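Local structure of glycine betaine, L-proline ABC transporter, glycine/betaine/L-proline-binding protein (ProX) (Borrelia burgdorferi, 3TMG) at residues Met242-Asn245 and Asp246-Gly250; Val139-Gln142 and Ala143-Tyr147; Thr269-Glu273 and Lys274-Leu278; Pro157-Glu160 and Ser161-Leu164. The protein binds glycine betaine in the cleft of a two-lobed periplasmic-binding-protein fold and probably delivers it to an ABC transporter. One frame throughout, in Å; residues are numbered along the deposited sequence.

Contact 1 of 4, residues Met242-Asn245 and Asp246-Gly250; sequences MDKN and DKEPG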
loop_
_atom_site.group_PDB
_atom_site.type_symbol
_atom_site.label_atom_id
_atom_site.label_comp_id
_atom_site.label_asym_id
_atom_site.label_seq_id
_atom_site.Cartn_x
_atom_site.Cartn_y
_atom_site.Cartn_z
ATOM N N MET A 242 -8.879 7.207 1.627
ATOM C CA MET A 242 -9.047 5.785 1.234
ATOM C C MET A 242 -10.533 5.383 1.424
ATOM O O MET A 242 -11.155 4.757 0.543
ATOM C CB MET A 242 -8.143 4.880 2.088
ATOM C CG MET A 242 -6.627 5.034 1.861
ATOM S SD MET A 242 -5.783 3.902 3.023
ATOM C CE MET A 242 -6.713 2.371 2.700
ATOM N N ASP A 243 -11.108 5.808 2.558
ATOM C CA ASP A 243 -12.510 5.475 2.885
ATOM C C ASP A 243 -13.492 6.082 1.845
ATOM O O ASP A 243 -14.405 5.401 1.320
ATOM C CB ASP A 243 -12.846 5.935 4.307
ATOM C CG ASP A 243 -14.266 5.587 4.696
ATOM O OD1 ASP A 243 -14.571 4.372 4.836
ATOM O OD2 ASP A 243 -15.069 6.509 4.831
ATOM N N LYS A 244 -13.271 7.353 1.525
ATOM C CA LYS A 244 -14.119 8.106 0.571
ATOM C C LYS A 244 -14.047 7.451 -0.817
ATOM O O LYS A 244 -15.094 7.293 -1.466
ATOM C CB LYS A 244 -13.694 9.585 0.522
ATOM C CG LYS A 244 -14.456 10.500 -0.448
ATOM C CD LYS A 244 -14.081 11.975 -0.193
ATOM C CE LYS A 244 -14.485 12.950 -1.316
ATOM N NZ LYS A 244 -15.938 12.936 -1.600
ATOM N N ASN A 245 -12.829 7.121 -1.264
ATOM C CA ASN A 245 -12.596 6.420 -2.549
ATOM C C ASN A 245 -13.299 5.064 -2.616
ATOM O O ASN A 245 -13.940 4.753 -3.627
ATOM C CB ASN A 245 -11.097 6.205 -2.841
ATOM C CG ASN A 245 -10.409 7.468 -3.298
ATOM O OD1 ASN A 245 -11.073 8.420 -3.650
ATOM N ND2 ASN A 245 -9.059 7.486 -3.275
ATOM N N ASP A 246 -13.238 4.307 -1.506
ATOM C CA ASP A 246 -13.993 3.057 -1.418
ATOM C C ASP A 246 -15.512 3.296 -1.576
ATOM O O ASP A 246 -16.227 2.525 -2.246
ATOM C CB ASP A 246 -13.714 2.305 -0.096
ATOM C CG ASP A 246 -14.616 1.094 0.065
ATOM O OD1 ASP A 246 -14.272 0.075 -0.552
ATOM O OD2 ASP A 246 -15.658 1.138 0.764
ATOM N N LYS A 247 -16.025 4.354 -0.971
ATOM C CA LYS A 247 -17.466 4.626 -1.041
ATOM C C LYS A 247 -17.860 5.285 -2.360
ATOM O O LYS A 247 -19.042 5.355 -2.678
ATOM C CB LYS A 247 -17.897 5.540 0.120
ATOM C CG LYS A 247 -17.686 4.911 1.487
ATOM C CD LYS A 247 -17.999 5.905 2.618
ATOM C CE LYS A 247 -18.102 5.146 3.925
ATOM N NZ LYS A 247 -17.831 6.057 5.084
ATOM N N GLU A 248 -16.866 5.744 -3.121
ATOM C CA GLU A 248 -17.125 6.467 -4.379
ATOM C C GLU A 248 -16.298 5.835 -5.473
ATOM O O GLU A 248 -15.356 6.435 -5.937
ATOM C CB GLU A 248 -16.810 7.967 -4.227
ATOM C CG GLU A 248 -17.698 8.635 -3.185
ATOM C CD GLU A 248 -17.354 10.080 -2.841
ATOM O OE1 GLU A 248 -16.345 10.632 -3.304
ATOM O OE2 GLU A 248 -18.138 10.686 -2.055
ATOM N N PRO A 249 -16.639 4.592 -5.876
ATOM C CA PRO A 249 -15.708 3.907 -6.803
ATOM C C PRO A 249 -15.500 4.706 -8.100
ATOM O O PRO A 249 -16.462 5.268 -8.652
ATOM C CB PRO A 249 -16.388 2.555 -7.097
ATOM C CG PRO A 249 -17.738 2.608 -6.513
ATOM C CD PRO A 249 -17.813 3.764 -5.538
ATOM N N GLY A 250 -14.260 4.742 -8.572
ATOM C CA GLY A 250 -13.990 5.339 -9.895
ATOM C C GLY A 250 -13.732 6.844 -9.813
ATOM O O GLY A 250 -13.540 7.507 -10.845
#
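At the C-terminal end of helix 235-247, two salt bridges of i to i+4 spacing, Asp243 with Lys247 and Lys244 with Glu248, show how charged side chains can reinforce the last turn of a helix. Lys247 carries its amine back along the helix: with CG beside its own backbone N (chi1 -63°) and the rest of the chain extended, its CG passes 3.3 Å from Asp243 O before NZ reaches Asp243 OD2 at 2.8 Å. That carboxylate oxygen is met on its syn lone pair. The other oxygen, OD1, is paired with Arg190, so the two ends of the carboxylate have separate cationic partners.

In the second bridge the two chains run at an angle to each other. Lys244 is straight as far as CE and then bends at its last torsion (58°), which turns NZ back onto Glu248 OE1 at 2.9 Å, on the syn side and slightly out of the carboxylate plane; the bond to OE2 is weak. Glu248 OE1 is shared, since Arg254 also bridges to it, and this tethers the end of one helix to helix 252-262. Asn245 OD1 does the same through a hydrogen bond from Asn255 ND2. Asp246 forms a salt bridge to the same Arg190 that holds Asp243, while Met242 packs on His185 and Trp186.

In the backbone, Asp246 N donates to Met242 O at 3.0 Å, the spacing of a helix. Further on, Glu248 N donates to Asn245 O at 3.1 Å, from above the carbonyl plane, 74° out of it.

Contact 2 of 4, residues Val139-Gln142 and Ala143-Tyr147; sequences VTEQ and ALNYY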
loop_
_atom_site.group_PDB
_atom_site.type_symbol
_atom_site.label_atom_id
_atom_site.label_comp_id
_atom_site.label_asym_id
_atom_site.label_seq_id
_atom_site.Cartn_x
_atom_site.Cartn_y
_atom_site.Cartn_z
ATOM N N VAL A 139 4.841 -12.596 1.632
ATOM C CA VAL A 139 5.266 -12.824 3.037
ATOM C C VAL A 139 4.227 -13.683 3.773
ATOM O O VAL A 139 4.554 -14.509 4.596
ATOM C CB VAL A 139 5.508 -11.499 3.797
ATOM C CG1 VAL A 139 5.953 -11.817 5.213
ATOM C CG2 VAL A 139 6.653 -10.722 3.084
ATOM N N THR A 140 2.965 -13.495 3.429
ATOM C CA THR A 140 1.908 -14.368 3.978
ATOM C C THR A 140 2.173 -15.862 3.655
ATOM O O THR A 140 2.050 -16.734 4.515
ATOM C CB THR A 140 0.550 -13.971 3.409
ATOM O OG1 THR A 140 0.194 -12.667 3.902
ATOM C CG2 THR A 140 -0.504 -14.975 3.858
ATOM N N GLU A 141 2.511 -16.151 2.410
ATOM C CA GLU A 141 2.849 -17.528 2.036
ATOM C C GLU A 141 4.075 -18.013 2.819
ATOM O O GLU A 141 4.135 -19.178 3.256
ATOM C CB GLU A 141 3.101 -17.619 0.532
ATOM C CG GLU A 141 3.389 -19.025 0.057
ATOM C CD GLU A 141 3.925 -19.032 -1.356
ATOM O OE1 GLU A 141 4.246 -17.948 -1.883
ATOM O OE2 GLU A 141 4.007 -20.129 -1.949
ATOM N N GLN A 142 5.058 -17.128 3.020
ATOM C CA GLN A 142 6.239 -17.516 3.803
ATOM C C GLN A 142 5.857 -17.802 5.278
ATOM O O GLN A 142 6.369 -18.763 5.879
ATOM C CB GLN A 142 7.334 -16.436 3.689
ATOM C CG GLN A 142 7.895 -16.339 2.258
ATOM C CD GLN A 142 8.821 -15.147 2.017
ATOM O OE1 GLN A 142 8.748 -14.132 2.692
ATOM N NE2 GLN A 142 9.693 -15.277 1.026
ATOM N N ALA A 143 4.954 -16.989 5.849
ATOM C CA ALA A 143 4.429 -17.223 7.215
ATOM C C ALA A 143 3.632 -18.542 7.360
ATOM O O ALA A 143 3.813 -19.304 8.334
ATOM C CB ALA A 143 3.571 -16.033 7.664
ATOM N N LEU A 144 2.784 -18.830 6.369
ATOM C CA LEU A 144 2.052 -20.109 6.358
ATOM C C LEU A 144 3.012 -21.267 6.363
ATOM O O LEU A 144 2.824 -22.205 7.128
ATOM C CB LEU A 144 1.092 -20.235 5.180
ATOM C CG LEU A 144 -0.150 -19.358 5.304
ATOM C CD1 LEU A 144 -0.925 -19.338 3.981
ATOM C CD2 LEU A 144 -1.058 -19.769 6.473
ATOM N N ASN A 145 4.074 -21.175 5.574
ATOM C CA ASN A 145 5.097 -22.229 5.579
ATOM C C ASN A 145 5.808 -22.340 6.911
ATOM O O ASN A 145 5.975 -23.421 7.447
ATOM C CB ASN A 145 6.131 -21.984 4.486
ATOM C CG ASN A 145 5.553 -22.116 3.106
ATOM O OD1 ASN A 145 4.812 -23.065 2.812
ATOM N ND2 ASN A 145 5.912 -21.194 2.226
ATOM N N TYR A 146 6.260 -21.210 7.416
ATOM C CA TYR A 146 7.034 -21.153 8.644
ATOM C C TYR A 146 6.290 -21.753 9.834
ATOM O O TYR A 146 6.869 -22.484 10.665
ATOM C CB TYR A 146 7.340 -19.665 8.967
ATOM C CG TYR A 146 8.202 -19.514 10.196
ATOM C CD1 TYR A 146 9.594 -19.635 10.114
ATOM C CD2 TYR A 146 7.629 -19.285 11.429
ATOM C CE1 TYR A 146 10.389 -19.546 11.263
ATOM C CE2 TYR A 146 8.405 -19.173 12.570
ATOM C CZ TYR A 146 9.774 -19.297 12.486
ATOM O OH TYR A 146 10.517 -19.189 13.647
ATOM N N TYR A 147 5.021 -21.401 9.954
ATOM C CA TYR A 147 4.230 -21.804 11.103
ATOM C C TYR A 147 3.611 -23.184 10.909
ATOM O O TYR A 147 2.862 -23.651 11.769
ATOM C CB TYR A 147 3.148 -20.755 11.418
ATOM C CG TYR A 147 3.729 -19.513 12.078
ATOM C CD1 TYR A 147 4.275 -19.581 13.369
ATOM C CD2 TYR A 147 3.734 -18.285 11.427
ATOM C CE1 TYR A 147 4.825 -18.454 13.989
ATOM C CE2 TYR A 147 4.275 -17.152 12.042
ATOM C CZ TYR A 147 4.803 -17.241 13.337
ATOM O OH TYR A 147 5.320 -16.109 13.970
#
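The carboxylate of Glu141 and the amide of Asn145, one turn apart, lie side by side and point the same way, their planes 45° apart, with Glu141 CG 4.0 Å from Asn145 ND2. Asn145 CG sits beside its own backbone N (chi1 -66°), which carries ND2 back over Glu141 O, 2.9 Å away, yet the angle is too poor for a hydrogen bond, and that carbonyl takes the backbone Asn145 N at 3.1 Å. Two neighbouring rings follow. Tyr146 presents an edge atom, CD2, to one face of the Tyr147 ring, 3.7 Å above its plane and over its centre, while Tyr147 CG lies at the edge of the Tyr146 ring, in its plane. Their hydroxyls reach the loop beyond strand 193-195, Tyr146 OH to Asp200 and Tyr147 OH to Asp198.

This turn belongs to helix 135-146, the crossover helix of the beta-alpha-beta unit between parallel strands 126-128 and 154-156. Its inner side is largely apolar: Leu144 CD1 lies 4.4 Å from Thr140 CG2. Leu144 CG packs 3.5 Å from the carbonyl Thr140 O. Leu144 and Thr140 both pack on Phe102, Leu155 and Met127. Ala143 sets its CB 3.6 Å from Val139 O and also meets Phe102.

Thr140 OG1 is bonded to the carbonyl of Thr136, a residue of the glycine betaine site one turn nearer the helix start. The helix thus splits its chemistry: the apolar side packs on residues of strands 88-105, 126-128 and 154-156, polar groups line the outer side, and a threonine hydroxyl links this turn to the ligand-binding one.

Contact 3 of 4, residues Thr269-Glu273 and Lys274-Leu278; sequences TWVPE and KYKTL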
loop_
_atom_site.group_PDB
_atom_site.type_symbol
_atom_site.label_atom_id
_atom_site.label_comp_id
_atom_site.label_asym_id
_atom_site.label_seq_id
_atom_site.Cartn_x
_atom_site.Cartn_y
_atom_site.Cartn_z
ATOM N N THR A 269 3.956 22.184 1.634
ATOM C CA THR A 269 5.216 21.685 2.171
ATOM C C THR A 269 5.942 20.710 1.246
ATOM O O THR A 269 7.133 20.444 1.430
ATOM C CB THR A 269 5.090 21.064 3.593
ATOM O OG1 THR A 269 4.452 19.782 3.536
ATOM C CG2 THR A 269 4.364 22.016 4.556
ATOM N N TRP A 270 5.244 20.173 0.244
ATOM C CA TRP A 270 5.882 19.156 -0.581
ATOM C C TRP A 270 6.551 19.739 -1.789
ATOM O O TRP A 270 7.228 19.005 -2.544
ATOM C CB TRP A 270 4.893 18.083 -1.030
ATOM C CG TRP A 270 4.088 17.412 0.080
ATOM C CD1 TRP A 270 4.419 17.221 1.426
ATOM C CD2 TRP A 270 2.792 16.775 -0.105
ATOM N NE1 TRP A 270 3.401 16.527 2.079
ATOM C CE2 TRP A 270 2.390 16.252 1.189
ATOM C CE3 TRP A 270 1.922 16.608 -1.223
ATOM C CZ2 TRP A 270 1.169 15.602 1.362
ATOM C CZ3 TRP A 270 0.729 15.923 -1.033
ATOM C CH2 TRP A 270 0.362 15.427 0.225
ATOM N N VAL A 271 6.325 21.041 -2.022
ATOM C CA VAL A 271 6.700 21.628 -3.316
ATOM C C VAL A 271 7.777 22.710 -3.148
ATOM O O VAL A 271 7.846 23.352 -2.090
ATOM C CB VAL A 271 5.478 22.147 -4.163
ATOM C CG1 VAL A 271 4.414 21.078 -4.369
ATOM C CG2 VAL A 271 4.867 23.455 -3.627
ATOM N N PRO A 272 8.609 22.927 -4.190
ATOM C CA PRO A 272 9.619 23.987 -4.072
ATOM C C PRO A 272 8.966 25.353 -3.856
ATOM O O PRO A 272 7.839 25.599 -4.310
ATOM C CB PRO A 272 10.332 23.941 -5.449
ATOM C CG PRO A 272 10.146 22.521 -5.898
ATOM C CD PRO A 272 8.743 22.201 -5.465
ATOM N N GLU A 273 9.697 26.231 -3.175
ATOM C CA GLU A 273 9.262 27.587 -2.846
ATOM C C GLU A 273 8.542 28.284 -4.000
ATOM O O GLU A 273 7.432 28.795 -3.848
ATOM C CB GLU A 273 10.502 28.404 -2.412
ATOM C CG GLU A 273 10.208 29.828 -1.984
ATOM C CD GLU A 273 9.208 29.901 -0.852
ATOM O OE1 GLU A 273 9.254 29.057 0.064
ATOM O OE2 GLU A 273 8.376 30.824 -0.884
ATOM N N LYS A 274 9.227 28.306 -5.143
ATOM C CA LYS A 274 8.764 28.779 -6.448
ATOM C C LYS A 274 7.275 28.485 -6.767
ATOM O O LYS A 274 6.596 29.298 -7.383
ATOM C CB LYS A 274 9.588 27.977 -7.444
ATOM C CG LYS A 274 10.207 28.638 -8.637
ATOM C CD LYS A 274 10.448 27.491 -9.613
ATOM C CE LYS A 274 11.810 27.563 -10.295
ATOM N NZ LYS A 274 12.063 26.266 -10.995
ATOM N N TYR A 275 6.801 27.301 -6.385
ATOM C CA TYR A 275 5.468 26.783 -6.775
ATOM C C TYR A 275 4.381 26.913 -5.711
ATOM O O TYR A 275 3.211 26.606 -5.988
ATOM C CB TYR A 275 5.554 25.277 -7.085
ATOM C CG TYR A 275 6.423 24.922 -8.253
ATOM C CD1 TYR A 275 5.910 24.923 -9.546
ATOM C CD2 TYR A 275 7.766 24.612 -8.074
ATOM C CE1 TYR A 275 6.706 24.598 -10.633
ATOM C CE2 TYR A 275 8.582 24.294 -9.148
ATOM C CZ TYR A 275 8.049 24.267 -10.419
ATOM O OH TYR A 275 8.852 23.953 -11.500
ATOM N N LYS A 276 4.757 27.329 -4.502
ATOM C CA LYS A 276 3.860 27.198 -3.357
ATOM C C LYS A 276 2.577 27.999 -3.562
ATOM O O LYS A 276 1.488 27.524 -3.219
ATOM C CB LYS A 276 4.536 27.557 -2.017
ATOM C CG LYS A 276 5.745 26.712 -1.671
ATOM C CD LYS A 276 6.164 26.869 -0.193
ATOM C CE LYS A 276 7.478 26.164 0.118
ATOM N NZ LYS A 276 7.335 24.708 0.419
ATOM N N THR A 277 2.676 29.177 -4.163
ATOM C CA THR A 277 1.481 29.996 -4.344
ATOM C C THR A 277 0.490 29.450 -5.377
ATOM O O THR A 277 -0.685 29.827 -5.339
ATOM C CB THR A 277 1.787 31.477 -4.612
ATOM O OG1 THR A 277 2.467 31.616 -5.865
ATOM C CG2 THR A 277 2.631 32.013 -3.510
ATOM N N LEU A 278 0.933 28.530 -6.249
ATOM C CA LEU A 278 0.012 27.834 -7.168
ATOM C C LEU A 278 -1.052 27.008 -6.411
ATOM O O LEU A 278 -2.094 26.673 -6.962
ATOM C CB LEU A 278 0.768 26.957 -8.184
ATOM C CG LEU A 278 1.701 27.673 -9.176
ATOM C CD1 LEU A 278 2.618 26.694 -9.899
ATOM C CD2 LEU A 278 0.931 28.501 -10.200
HETATM O O HOH W 1 8.946 22.445 0.969
HETATM O O HOH W 2 5.342 30.480 -4.396
#
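Lys276 and Val271 slide past each other in opposite directions, the lysine running back over the valine with Val271 CG2 3.9 Å from Lys276 CG. The lysine chain stays extended to CE and bends only at its last torsion (-84°), which swings NZ onto Val271 O at 2.9 Å, nearly in line with the carbonyl bond. Glu273 crosses the same lysine at about a right angle, and its OE1 stops 3.4 Å from Lys276 CE rather than at the amine. On the other flank Pro272 and Tyr275 meet obliquely: Pro272 CD approaches Tyr275 CD2 at 3.7 Å, and Pro272 O lies at the edge of the ring, in its plane.

These side chains decorate the C-terminal tail, where the chain leaves helix 264-268 and winds into successive tight turns with 3-10 spacing. Tyr275 N donates to Pro272 O, and Lys276 N to Glu273 O at 3.1 Å. A water extends the coil, donating to Glu273 O and accepting from Thr277 N.

Lys276 NZ also bonds to Lys268 O and donates to a second water that is held by Thr269 O. Its positive charge therefore sits among carbonyls at and just beyond the C-terminal end of helix 264-268, where the helix dipole would probably favour it. Tyr275 OH is hydrogen-bonded to Asp223 of helix 222-230, while Val271 packs on Val38 of helix 26-41 and on Met42.

Contact 4 of 4, residues Pro157-Glu160 and Ser161-Leu164; sequences PSSE and SVML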
loop_
_atom_site.group_PDB
_atom_site.type_symbol
_atom_site.label_atom_id
_atom_site.label_comp_id
_atom_site.label_asym_id
_atom_site.label_seq_id
_atom_site.Cartn_x
_atom_site.Cartn_y
_atom_site.Cartn_z
ATOM N N PRO A 157 -4.959 -16.491 -4.189
ATOM C CA PRO A 157 -4.776 -15.136 -4.697
ATOM C C PRO A 157 -6.097 -14.551 -5.294
ATOM O O PRO A 157 -6.912 -15.278 -5.852
ATOM C CB PRO A 157 -3.679 -15.313 -5.764
ATOM C CG PRO A 157 -3.887 -16.716 -6.273
ATOM C CD PRO A 157 -4.415 -17.524 -5.115
ATOM N N SER A 158 -6.318 -13.259 -5.134
ATOM C CA SER A 158 -7.388 -12.580 -5.846
ATOM C C SER A 158 -6.994 -11.121 -5.991
ATOM O O SER A 158 -6.168 -10.794 -6.850
ATOM C CB SER A 158 -8.767 -12.781 -5.166
ATOM O OG SER A 158 -8.854 -12.202 -3.864
ATOM N N SER A 159 -7.551 -10.250 -5.144
ATOM C CA SER A 159 -7.233 -8.813 -5.177
ATOM C C SER A 159 -7.710 -8.196 -3.872
ATOM O O SER A 159 -8.466 -8.838 -3.148
ATOM C CB SER A 159 -7.957 -8.148 -6.368
ATOM O OG SER A 159 -9.377 -8.264 -6.217
ATOM N N GLU A 160 -7.276 -6.974 -3.582
ATOM C CA GLU A 160 -7.748 -6.247 -2.416
ATOM C C GLU A 160 -9.304 -6.183 -2.421
ATOM O O GLU A 160 -9.901 -6.398 -1.391
ATOM C CB GLU A 160 -7.162 -4.834 -2.320
ATOM C CG GLU A 160 -7.525 -4.144 -0.987
ATOM C CD GLU A 160 -7.211 -2.642 -0.914
ATOM O OE1 GLU A 160 -6.703 -2.097 -1.897
ATOM O OE2 GLU A 160 -7.493 -1.980 0.123
ATOM N N SER A 161 -9.914 -5.895 -3.580
ATOM C CA SER A 161 -11.375 -5.759 -3.671
ATOM C C SER A 161 -12.121 -7.072 -3.361
ATOM O O SER A 161 -13.104 -7.077 -2.595
ATOM C CB SER A 161 -11.778 -5.222 -5.049
ATOM O OG SER A 161 -11.450 -3.848 -5.111
ATOM N N VAL A 162 -11.650 -8.176 -3.929
ATOM C CA VAL A 162 -12.268 -9.484 -3.708
ATOM C C VAL A 162 -12.063 -9.901 -2.249
ATOM O O VAL A 162 -13.016 -10.372 -1.599
ATOM C CB VAL A 162 -11.693 -10.575 -4.649
ATOM C CG1 VAL A 162 -12.110 -11.941 -4.189
ATOM C CG2 VAL A 162 -12.131 -10.314 -6.076
ATOM N N MET A 163 -10.827 -9.727 -1.732
ATOM C CA MET A 163 -10.529 -10.051 -0.314
ATOM C C MET A 163 -11.486 -9.282 0.622
ATOM O O MET A 163 -12.119 -9.870 1.492
ATOM C CB MET A 163 -9.042 -9.772 0.036
ATOM C CG MET A 163 -8.675 -9.978 1.512
ATOM S SD MET A 163 -9.071 -8.597 2.620
ATOM C CE MET A 163 -7.745 -7.491 2.115
ATOM N N LEU A 164 -11.618 -7.981 0.411
ATOM C CA LEU A 164 -12.531 -7.165 1.248
ATOM C C LEU A 164 -14.022 -7.490 1.103
ATOM O O LEU A 164 -14.748 -7.483 2.089
ATOM C CB LEU A 164 -12.309 -5.684 1.021
ATOM C CG LEU A 164 -10.922 -5.153 1.428
ATOM C CD1 LEU A 164 -10.766 -3.796 0.767
ATOM C CD2 LEU A 164 -10.878 -5.079 2.955
#
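Ser159 is the N-cap of helix 160-172, and its OG accepts Val162 N at 3.2 Å, a nearly straight bond with a 166° angle at the hydrogen. The hydroxyl can do this because chi1 (62°) lodges OG between the backbone N and the carbonyl carbon, turned toward the first helical turn. The same residue serves twice: Ser159 O accepts Met163 N at 2.9 Å, and Glu160 O then accepts Leu164 N at 2.9 Å, so i to i+4 bonding begins with the carbonyl of the cap residue. Val162 sets one methyl against each serine, CG1 3.3 Å from Ser158 OG and CG2 3.4 Å from Ser159 OG. Ser158 OG itself finds its polar partner in Gly129 O.

Both carboxylate oxygens of Glu160 are satisfied, OE2 by His185 NE2 and OE1 by the backbone N of Gly26. The stem lies alongside Leu164, pointing the same way, with CG 3.7 Å from Leu164 CD1. Glu160 also touches Trp25 and Trp182, two aromatic residues of the glycine betaine pocket; with its bond from Gly26 N, next to Trp25, this is consistent with a second-shell role.

The turn follows strand 154-156, with Ser158 bonded through its backbone to Ile130 beyond the parallel partner strand 126-128. Met163 packs against strand 179-183, through Val179, Leu181 and Trp182, while Leu164 meets His185 and Trp186 in the loop before helix 187-190.

How the contacts relate
From the N terminus the order is contact 2, contact 4, contact 1 and contact 3, strictly in series. Each joins residues that are continuous along the chain, so none closes a long loop, and none nests in or crosses another. Contacts 2 and 4 sit on successive helices on the two sides of strand 154-156 in sequence, with centres about 18 Å apart. Contact 4 also comes within about 5 Å (nearest atoms) of contact 1, and both pack on His185 and Trp186. Contact 3 ends the chain, about 45 Å from contact 2 between centres and on the opposite side of the molecule's centre. They lie at a crossover helix, a helix start, a helix end and the C-terminal tail.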